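Local coordinates for protein beta-d-glucoside glucohydrolase (Hypocrea jecorina, PDB 3ZZ1) that probably hydrolyses terminal, non-reducing beta-D-glucosyl residues to release beta-D-glucose, as a secreted family 3 glycoside hydrolase of cellulose degradation, at residues T580-R586 and V619-G625; V627-A633 and A655-P661. The contacts are given in a common frame with arbitrary orientation. Numbering follows the deposited sequence.

In the fold
Late in the chain, strand 582-591 runs out and strand 613-623 returns beside it. Interaction 1 pairs the start of the first strand with the end of the second and closes a loop of 32 residues. Two residues later interaction 2 opens. It pairs 627-633 with 655-661 and closes a loop of 21 residues, which holds the turn of the hairpin of strands 629-638 and 650-659. The contacts are in series, neither nested nor crossed. They belong to the two facing sheets of the fibronectin type III-like domain, and their centres lie about 8 Å apart. Tyr584 OH meets Glu631 OE2 at 2.6 Å, and Asn623 ND2 meets Leu659 O at 2.8 Å, both probable hydrogen bonds between the sheets.

Interaction 1: residues T580-R586 and V619-G625; sequences TKFNYSR and VDIANSG
Antiparallel strands 582-586 and 619-623 share backbone hydrogen bonds. Asn583 pairs with Ala622 (Asn583 N to Ala622 O 3.0 Å, Ala622 N to Asn583 O 3.1 Å). Ser585 pairs with Asp620 (Ser585 N to Asp620 O 3.1 Å, Asp620 N to Ser585 O 2.9 Å). Phe582-Asn623 and Tyr584-Ile621 are non-hydrogen-bonded pairs, CA atoms 4.6 and 4.9 Å apart. The short strand axes approach to 4.7 Å at 149°. Beyond the strands, Ser624 N donates to Lys581 O at 3.0 Å. Asn623 (chi1 t) forms an Asx turn: its OD1 accepts from Gly625 N at 2.9 Å and Thr580 OG1 at 2.8 Å. Asn623 ND2 bonds Val627 O and Leu659 O.

Phe582, Tyr584 and Ile621, all chi1 m, lie on one face. Phe582 CB meets Ile621 CG2 at 3.9 Å; Ile621 CG1 sits over the Tyr584 ring. Both strands lie in one sheet of the fibronectin type III-like sandwich. Strand 664-672 continues it beyond 613-623, while strands 629-638 and 650-659 cover the apolar face.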
loop_
_atom_site.group_PDB
_atom_site.type_symbol
_atom_site.label_atom_id
_atom_site.label_comp_id
_atom_site.label_asym_id
_atom_site.label_seq_id
_atom_site.Cartn_x
_atom_site.Cartn_y
_atom_site.Cartn_z
ATOM N N THR A 580 24.000 -10.388 8.365
ATOM C CA THR A 580 25.321 -9.786 8.223
ATOM C C THR A 580 25.284 -8.307 8.633
ATOM O O THR A 580 24.238 -7.808 9.071
ATOM C CB THR A 580 25.896 -10.002 6.797
ATOM O OG1 THR A 580 27.281 -9.640 6.777
ATOM C CG2 THR A 580 25.120 -9.204 5.730
ATOM N N LYS A 581 26.423 -7.624 8.520
ATOM C CA LYS A 581 26.512 -6.195 8.838
ATOM C C LYS A 581 26.966 -5.400 7.615
ATOM O O LYS A 581 27.614 -5.940 6.728
ATOM C CB LYS A 581 27.476 -5.949 10.007
ATOM C CG LYS A 581 27.124 -6.668 11.305
ATOM C CD LYS A 581 25.872 -6.087 11.973
ATOM C CE LYS A 581 25.635 -6.719 13.344
ATOM N NZ LYS A 581 26.803 -6.534 14.253
ATOM N N PHE A 582 26.624 -4.116 7.579
ATOM C CA PHE A 582 26.976 -3.248 6.464
ATOM C C PHE A 582 27.557 -1.947 7.004
ATOM O O PHE A 582 27.066 -1.415 8.004
ATOM C CB PHE A 582 25.736 -2.926 5.620
ATOM C CG PHE A 582 25.018 -4.140 5.090
ATOM C CD1 PHE A 582 25.402 -4.724 3.882
ATOM C CD2 PHE A 582 23.949 -4.698 5.794
ATOM C CE1 PHE A 582 24.740 -5.838 3.388
ATOM C CE2 PHE A 582 23.278 -5.818 5.300
ATOM C CZ PHE A 582 23.677 -6.387 4.095
ATOM N N ASN A 583 28.604 -1.428 6.370
ATOM C CA ASN A 583 28.982 -0.051 6.682
ATOM C C ASN A 583 28.969 0.960 5.553
ATOM O O ASN A 583 29.233 0.634 4.387
ATOM C CB ASN A 583 30.201 0.111 7.613
ATOM C CG ASN A 583 31.129 -1.062 7.596
ATOM O OD1 ASN A 583 32.014 -1.151 6.745
ATOM N ND2 ASN A 583 30.976 -1.950 8.575
ATOM N N TYR A 584 28.615 2.182 5.931
ATOM C CA TYR A 584 28.391 3.275 5.008
ATOM C C TYR A 584 29.608 4.186 5.021
ATOM O O TYR A 584 30.164 4.480 6.085
ATOM C CB TYR A 584 27.157 4.079 5.441
ATOM C CG TYR A 584 25.823 3.341 5.396
ATOM C CD1 TYR A 584 25.670 2.061 5.951
ATOM C CD2 TYR A 584 24.700 3.944 4.827
ATOM C CE1 TYR A 584 24.440 1.397 5.912
ATOM C CE2 TYR A 584 23.474 3.292 4.789
ATOM C CZ TYR A 584 23.351 2.024 5.331
ATOM O OH TYR A 584 22.132 1.393 5.287
ATOM N N SER A 585 30.015 4.638 3.842
ATOM C CA SER A 585 31.116 5.588 3.733
ATOM C C SER A 585 30.931 6.493 2.528
ATOM O O SER A 585 30.090 6.225 1.661
ATOM C CB SER A 585 32.456 4.854 3.629
ATOM O OG SER A 585 32.476 4.016 2.490
ATOM N N ARG A 586 31.717 7.566 2.489
ATOM C CA ARG A 586 31.861 8.407 1.300
ATOM C C ARG A 586 30.538 9.061 0.893
ATOM O O ARG A 586 30.047 8.856 -0.216
ATOM C CB ARG A 586 32.460 7.595 0.135
ATOM C CG ARG A 586 33.745 6.817 0.481
ATOM C CD ARG A 586 34.954 7.745 0.576
ATOM N NE ARG A 586 36.202 7.026 0.822
ATOM C CZ ARG A 586 36.789 6.910 2.011
ATOM N NH1 ARG A 586 36.244 7.460 3.091
ATOM N NH2 ARG A 586 37.926 6.240 2.124
ATOM N N VAL A 619 26.118 7.289 -1.411
ATOM C CA VAL A 619 26.907 6.643 -0.355
ATOM C C VAL A 619 27.404 5.290 -0.847
ATOM O O VAL A 619 26.798 4.687 -1.734
ATOM C CB VAL A 619 26.107 6.400 0.966
ATOM C CG1 VAL A 619 25.963 7.673 1.764
ATOM C CG2 VAL A 619 24.742 5.751 0.690
ATOM N N ASP A 620 28.507 4.824 -0.265
ATOM C CA ASP A 620 29.008 3.480 -0.519
ATOM C C ASP A 620 28.543 2.555 0.590
ATOM O O ASP A 620 28.499 2.948 1.757
ATOM C CB ASP A 620 30.535 3.469 -0.591
ATOM C CG ASP A 620 31.065 4.166 -1.821
ATOM O OD1 ASP A 620 30.261 4.461 -2.733
ATOM O OD2 ASP A 620 32.288 4.413 -1.881
ATOM N N ILE A 621 28.174 1.335 0.218
ATOM C CA ILE A 621 27.785 0.329 1.194
ATOM C C ILE A 621 28.596 -0.938 0.959
ATOM O O ILE A 621 28.603 -1.481 -0.150
ATOM C CB ILE A 621 26.275 0.013 1.131
ATOM C CG1 ILE A 621 25.455 1.298 1.268
ATOM C CG2 ILE A 621 25.885 -0.979 2.223
ATOM C CD1 ILE A 621 24.110 1.213 0.622
ATOM N N ALA A 622 29.276 -1.393 2.009
ATOM C CA ALA A 622 30.048 -2.627 1.971
ATOM C C ALA A 622 29.499 -3.635 2.969
ATOM O O ALA A 622 29.102 -3.269 4.080
ATOM C CB ALA A 622 31.530 -2.348 2.249
ATOM N N ASN A 623 29.462 -4.899 2.556
ATOM C CA ASN A 623 29.118 -5.998 3.451
ATOM C C ASN A 623 30.368 -6.379 4.235
ATOM O O ASN A 623 31.287 -7.001 3.695
ATOM C CB ASN A 623 28.562 -7.186 2.651
ATOM C CG ASN A 623 28.257 -8.414 3.514
ATOM O OD1 ASN A 623 28.658 -8.511 4.681
ATOM N ND2 ASN A 623 27.543 -9.370 2.926
ATOM N N SER A 624 30.400 -5.982 5.505
ATOM C CA SER A 624 31.559 -6.214 6.369
ATOM C C SER A 624 31.440 -7.486 7.207
ATOM O O SER A 624 32.355 -7.821 7.967
ATOM C CB SER A 624 31.787 -5.013 7.285
ATOM O OG SER A 624 30.646 -4.768 8.091
ATOM N N GLY A 625 30.321 -8.191 7.065
ATOM C CA GLY A 625 30.059 -9.388 7.863
ATOM C C GLY A 625 30.447 -10.688 7.188
ATOM O O GLY A 625 31.265 -10.703 6.264
#

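Interaction 2: residues V627-A633 and A655-P661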
loop_
_atom_site.group_PDB
_atom_site.type_symbol
_atom_site.label_atom_id
_atom_site.label_comp_id
_atom_site.label_asym_id
_atom_site.label_seq_id
_atom_site.Cartn_x
_atom_site.Cartn_y
_atom_site.Cartn_z
ATOM N N VAL A 627 28.268 -13.308 5.868
ATOM C CA VAL A 627 27.424 -13.923 4.839
ATOM C C VAL A 627 26.842 -12.895 3.867
ATOM O O VAL A 627 26.884 -11.693 4.120
ATOM C CB VAL A 627 26.264 -14.775 5.453
ATOM C CG1 VAL A 627 26.805 -15.947 6.270
ATOM C CG2 VAL A 627 25.322 -13.905 6.290
ATOM N N THR A 628 26.292 -13.391 2.762
ATOM C CA THR A 628 25.646 -12.557 1.754
ATOM C C THR A 628 24.355 -11.968 2.324
ATOM O O THR A 628 23.623 -12.640 3.059
ATOM C CB THR A 628 25.378 -13.380 0.464
ATOM O OG1 THR A 628 26.630 -13.815 -0.077
ATOM C CG2 THR A 628 24.639 -12.562 -0.599
ATOM N N GLY A 629 24.095 -10.705 2.004
ATOM C CA GLY A 629 22.876 -10.043 2.454
ATOM C C GLY A 629 22.584 -8.779 1.678
ATOM O O GLY A 629 23.495 -8.153 1.127
ATOM N N ALA A 630 21.306 -8.411 1.628
ATOM C CA ALA A 630 20.886 -7.175 0.985
ATOM C C ALA A 630 20.627 -6.106 2.038
ATOM O O ALA A 630 20.016 -6.379 3.076
ATOM C CB ALA A 630 19.644 -7.408 0.121
ATOM N N GLU A 631 21.103 -4.894 1.772
ATOM C CA GLU A 631 20.901 -3.768 2.682
ATOM C C GLU A 631 20.001 -2.696 2.077
ATOM O O GLU A 631 20.137 -2.343 0.905
ATOM C CB GLU A 631 22.244 -3.152 3.090
ATOM C CG GLU A 631 22.161 -1.812 3.841
ATOM C CD GLU A 631 21.579 -1.923 5.254
ATOM O OE1 GLU A 631 20.868 -2.903 5.560
ATOM O OE2 GLU A 631 21.834 -1.017 6.071
ATOM N N VAL A 632 19.090 -2.181 2.897
ATOM C CA VAL A 632 18.242 -1.057 2.511
ATOM C C VAL A 632 18.795 0.225 3.130
ATOM O O VAL A 632 18.675 0.442 4.336
ATOM C CB VAL A 632 16.766 -1.277 2.931
ATOM C CG1 VAL A 632 15.902 -0.077 2.543
ATOM C CG2 VAL A 632 16.218 -2.547 2.308
ATOM N N ALA A 633 19.421 1.053 2.299
ATOM C CA ALA A 633 19.937 2.348 2.728
ATOM C C ALA A 633 18.861 3.407 2.559
ATOM O O ALA A 633 18.178 3.456 1.531
ATOM C CB ALA A 633 21.168 2.723 1.925
ATOM N N ALA A 655 17.550 2.899 -1.289
ATOM C CA ALA A 655 18.172 2.013 -2.261
ATOM C C ALA A 655 18.357 0.648 -1.621
ATOM O O ALA A 655 18.548 0.554 -0.413
ATOM C CB ALA A 655 19.513 2.572 -2.699
ATOM N N LYS A 656 18.291 -0.407 -2.430
ATOM C CA LYS A 656 18.544 -1.759 -1.939
ATOM C C LYS A 656 19.695 -2.402 -2.710
ATOM O O LYS A 656 19.653 -2.487 -3.940
ATOM C CB LYS A 656 17.282 -2.622 -2.010
ATOM C CG LYS A 656 17.369 -3.893 -1.171
ATOM C CD LYS A 656 16.021 -4.581 -1.025
ATOM C CE LYS A 656 16.093 -5.656 0.054
ATOM N NZ LYS A 656 14.810 -6.392 0.250
ATOM N N LEU A 657 20.722 -2.834 -1.976
ATOM C CA LEU A 657 21.911 -3.455 -2.562
ATOM C C LEU A 657 22.163 -4.843 -1.977
ATOM O O LEU A 657 22.330 -4.990 -0.763
ATOM C CB LEU A 657 23.154 -2.578 -2.330
ATOM C CG LEU A 657 23.471 -1.365 -3.210
ATOM C CD1 LEU A 657 22.406 -0.280 -3.146
ATOM C CD2 LEU A 657 24.796 -0.798 -2.771
ATOM N N ASN A 658 22.184 -5.856 -2.837
ATOM C CA ASN A 658 22.638 -7.182 -2.435
ATOM C C ASN A 658 24.160 -7.210 -2.476
ATOM O O ASN A 658 24.773 -6.821 -3.477
ATOM C CB ASN A 658 22.049 -8.274 -3.333
ATOM C CG ASN A 658 22.365 -9.676 -2.834
ATOM O OD1 ASN A 658 23.418 -10.246 -3.142
ATOM N ND2 ASN A 658 21.442 -10.247 -2.077
ATOM N N LEU A 659 24.765 -7.634 -1.374
ATOM C CA LEU A 659 26.212 -7.662 -1.274
ATOM C C LEU A 659 26.687 -8.976 -0.659
ATOM O O LEU A 659 26.225 -9.373 0.407
ATOM C CB LEU A 659 26.722 -6.472 -0.446
ATOM C CG LEU A 659 26.374 -5.034 -0.861
ATOM C CD1 LEU A 659 26.443 -4.128 0.355
ATOM C CD2 LEU A 659 27.277 -4.507 -1.974
ATOM N N THR A 660 27.599 -9.653 -1.351
ATOM C CA THR A 660 28.334 -10.776 -0.774
ATOM C C THR A 660 29.396 -10.222 0.197
ATOM O O THR A 660 29.672 -9.015 0.180
ATOM C CB THR A 660 28.984 -11.645 -1.877
ATOM O OG1 THR A 660 29.851 -10.840 -2.692
ATOM C CG2 THR A 660 27.904 -12.288 -2.754
ATOM N N PRO A 661 29.980 -11.078 1.062
ATOM C CA PRO A 661 31.033 -10.564 1.949
ATOM C C PRO A 661 32.178 -9.850 1.205
ATOM O O PRO A 661 32.706 -10.370 0.226
ATOM C CB PRO A 661 31.536 -11.829 2.651
ATOM C CG PRO A 661 30.323 -12.702 2.703
ATOM C CD PRO A 661 29.626 -12.474 1.391
#
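This is the open end of a beta hairpin in the fibronectin type III-like domain. Strands 629-633 and 655-659 run antiparallel, with axes 4.4 Å apart at closest approach and 159° between directions. Thr628, Lys656 and Ala655 lose the most surface to the contact.

Ala655 forms a hydrogen-bonded pair with Ala633. Ala633 N to Ala655 O and Ala655 N to Ala633 O are both 2.9 Å. The side chain of Ala655 faces the second sheet and touches Ala667 and Phe669 there. Leu657 and Leu659 point to the same face and pack on Ile621.

Lys656 lies on the other face, beside Val632 and Ala630. Its side chain is extended, all four chi angles t, and rises obliquely off the sheet. CE of Lys656 is 3.8 Å from Val632 CG2 and 4.0 Å from Ala630 CB, in apolar contact. NZ hydrogen-bonds Thr84 O, in the N-terminal family 3 region, and Ser525 OG, in the C-terminal one, so the lysine links the hairpin to both.

Farther along, toward the open end, Glu631 pairs with Leu657 and Gly629 with Leu659, each through two backbone hydrogen bonds. The Glu631 carboxylate turns away to Tyr584 and Lys527.

Thr628, just outside the strand, covers the partner strand's end by van der Waals contact. Thr628 CG2 is 3.6 Å from Asn658 OD1. Thr628 OG1 lies 3.3 Å from Thr660 CG2 and 3.6 Å from Pro661 CD.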